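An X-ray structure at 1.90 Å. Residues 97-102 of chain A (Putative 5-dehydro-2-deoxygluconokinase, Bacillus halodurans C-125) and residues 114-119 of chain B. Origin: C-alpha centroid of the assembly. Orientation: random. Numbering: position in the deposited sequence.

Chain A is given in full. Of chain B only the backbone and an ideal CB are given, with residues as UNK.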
# COMPACT_ATOMS: atom_id res chain seq x y z
N HIS A 97 -1.18 -14.63 0.46
CA HIS A 97 0.19 -14.31 0.89
C HIS A 97 1.15 -15.48 0.73
O HIS A 97 0.80 -16.62 0.96
CB HIS A 97 0.21 -13.82 2.34
CG HIS A 97 -0.61 -12.58 2.55
ND1 HIS A 97 -1.68 -12.55 3.42
CD2 HIS A 97 -0.54 -11.35 1.99
CE1 HIS A 97 -2.21 -11.34 3.40
NE2 HIS A 97 -1.55 -10.60 2.54
N LYS A 98 2.37 -15.16 0.32
CA LYS A 98 3.43 -16.14 0.06
C LYS A 98 4.26 -16.41 1.29
O LYS A 98 4.35 -15.58 2.20
CB LYS A 98 4.37 -15.59 -1.04
CG LYS A 98 3.69 -15.21 -2.31
CD LYS A 98 3.18 -16.40 -3.06
CE LYS A 98 2.40 -15.92 -4.30
NZ LYS A 98 1.98 -17.05 -5.09
N THR A 99 4.91 -17.57 1.29
CA THR A 99 5.87 -17.95 2.32
C THR A 99 7.14 -17.15 2.20
O THR A 99 7.65 -16.94 1.09
CB THR A 99 6.22 -19.46 2.18
OG1 THR A 99 5.02 -20.25 2.03
CG2 THR A 99 7.06 -19.98 3.39
N GLY A 100 7.69 -16.68 3.31
CA GLY A 100 9.01 -16.05 3.21
C GLY A 100 10.07 -17.01 2.74
O GLY A 100 9.95 -18.23 2.92
N LEU A 101 11.10 -16.49 2.09
CA LEU A 101 12.17 -17.30 1.49
C LEU A 101 13.51 -16.74 1.90
O LEU A 101 13.73 -15.52 1.86
CB LEU A 101 12.13 -17.25 -0.06
CG LEU A 101 10.87 -17.73 -0.77
CD1 LEU A 101 10.95 -17.48 -2.30
CD2 LEU A 101 10.63 -19.20 -0.48
N ALA A 102 14.41 -17.63 2.28
CA ALA A 102 15.78 -17.22 2.57
C ALA A 102 16.70 -18.00 1.63
O ALA A 102 16.82 -19.20 1.77
CB ALA A 102 16.11 -17.51 4.04
N UNK B 114 3.28 -23.30 -11.86
CA UNK B 114 4.30 -22.46 -11.26
C UNK B 114 3.73 -21.86 -9.98
O UNK B 114 2.57 -21.40 -9.95
CB UNK B 114 4.76 -21.37 -12.23
N UNK B 115 4.53 -21.90 -8.91
CA UNK B 115 4.25 -21.10 -7.72
C UNK B 115 5.06 -19.81 -7.93
O UNK B 115 6.30 -19.85 -7.98
CB UNK B 115 4.62 -21.82 -6.42
N UNK B 116 4.38 -18.69 -8.14
CA UNK B 116 5.01 -17.44 -8.51
C UNK B 116 5.13 -16.44 -7.38
O UNK B 116 4.19 -16.25 -6.60
CB UNK B 116 4.23 -16.80 -9.66
N UNK B 117 6.30 -15.82 -7.27
CA UNK B 117 6.51 -14.66 -6.41
C UNK B 117 6.55 -13.46 -7.37
O UNK B 117 7.50 -13.31 -8.12
CB UNK B 117 7.78 -14.78 -5.57
N UNK B 118 5.47 -12.68 -7.41
CA UNK B 118 5.29 -11.61 -8.44
C UNK B 118 4.96 -10.22 -7.86
O UNK B 118 4.99 -9.22 -8.59
CB UNK B 118 4.17 -12.01 -9.40
N UNK B 119 4.69 -10.12 -6.57
CA UNK B 119 4.28 -8.84 -5.98
C UNK B 119 5.43 -7.84 -5.84
O UNK B 119 6.45 -8.11 -5.19
CB UNK B 119 3.66 -9.09 -4.60

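Position 114 lies in extended backbone (phi/psi -124/135), and its ideal CB has nothing of the chain A stretch within 5.5 Å. Chain A therefore places no demand on it, and many residues would fit. The deposited residue is B:Ile114, a beta-branched side chain well suited to such a backbone, which makes no contact here.

Position 115 is also extended, and its CA-to-CB bond points toward chain A, although nothing lies within 5.5 Å of the ideal CB. A side chain of moderate length could reach the end of A:Lys98, so an apolar residue, a polar one or an acid would all be plausible. It is B:Leu115 (chi1 t, chi2 p), whose CD1 comes to 3.7 Å from A:Lys98 NZ, a van der Waals contact; B:Leu115 offers the ammonium no polar partner.

At position 116 the CB points away, yet the backbone matters: A:Lys98 NZ stands 2.8 Å from the carbonyl O of this residue and donates a weak hydrogen bond to it. Because the acceptor belongs to the main chain, the bond says little about the side chain, and many residues would serve. The deposited one is B:Met116, present as selenomethionine, which leads away from the contact.

Position 117 is the most constrained. Its CB points sideways, with A:Lys98 CG and A:Leu101 CD1 each 5.3 Å from the ideal CB, and beyond them the carbonyl of A:Thr99 offers an acceptor. A flat side chain could slide between the lysine and the leucine; phenylalanine would fill the slot, whereas a long side chain ending in a donor could also use the carbonyl. B:Tyr117 (chi1 m) does both. A:Leu101 CD1 lies over one ring face, 3.7 Å from the ring centroid, and A:Lys98 CG over the opposite face at 4.2 Å, both as CH-pi contacts. At the ring edge, B:Tyr117 OH donates a hydrogen bond to A:Thr99 O at 2.7 Å. Water 2 donates to B:Tyr117 OH and accepts from A:Thr99 N.

Position 118 leaves the strand (phi/psi -127/-9), with CB sideways and nearby space open. The positive charge of A:Lys98 would favour an acid, though a neutral polar residue would also do. Instead it is B:Arg118, whose NH1 lies 4.2 Å from A:Lys98 NZ. Water 1 accepts hydrogen bonds from both nitrogens, each at 3.0 Å, and so bridges the like charges.

At position 119 the CA-to-CB bond points toward chain A, but nothing of it lies within 5.5 Å of the ideal CB, so many residues would be tolerated; B:Gln119 makes no contact, and its NE2 is hydrogen-bonded elsewhere in the structure.

Chain B 114-119: ILMYRQ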
# COMPACT_ATOMS: atom_id res chain seq x y z
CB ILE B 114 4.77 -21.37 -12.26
CG1 ILE B 114 5.73 -21.97 -13.30
CG2 ILE B 114 5.44 -20.20 -11.57
CD1 ILE B 114 5.94 -21.08 -14.52
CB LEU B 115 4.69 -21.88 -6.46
CG LEU B 115 4.54 -21.20 -5.09
CD1 LEU B 115 3.17 -20.53 -4.95
CD2 LEU B 115 4.77 -22.20 -4.01
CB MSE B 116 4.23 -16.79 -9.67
CG MSE B 116 4.90 -15.58 -10.27
SE MSE B 116 6.30 -16.07 -11.60
CE MSE B 116 7.31 -14.33 -11.69
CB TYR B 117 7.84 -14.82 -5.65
CG TYR B 117 7.69 -15.77 -4.48
CD1 TYR B 117 7.44 -17.13 -4.68
CD2 TYR B 117 7.77 -15.30 -3.18
CE1 TYR B 117 7.30 -17.98 -3.60
CE2 TYR B 117 7.63 -16.14 -2.09
CZ TYR B 117 7.39 -17.48 -2.31
OH TYR B 117 7.23 -18.30 -1.22
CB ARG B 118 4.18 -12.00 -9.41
CG ARG B 118 2.82 -12.00 -8.79
CD ARG B 118 1.71 -12.35 -9.80
NE ARG B 118 1.57 -13.78 -10.05
CZ ARG B 118 1.04 -14.64 -9.18
NH1 ARG B 118 0.64 -14.24 -7.97
NH2 ARG B 118 0.93 -15.92 -9.52
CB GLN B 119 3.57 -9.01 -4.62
CG GLN B 119 3.41 -7.70 -3.84
CD GLN B 119 2.71 -7.88 -2.52
OE1 GLN B 119 1.61 -8.42 -2.47
NE2 GLN B 119 3.33 -7.41 -1.43
O HOH W 1 -0.62 -16.54 -6.59
O HOH W 2 4.68 -19.69 -0.60
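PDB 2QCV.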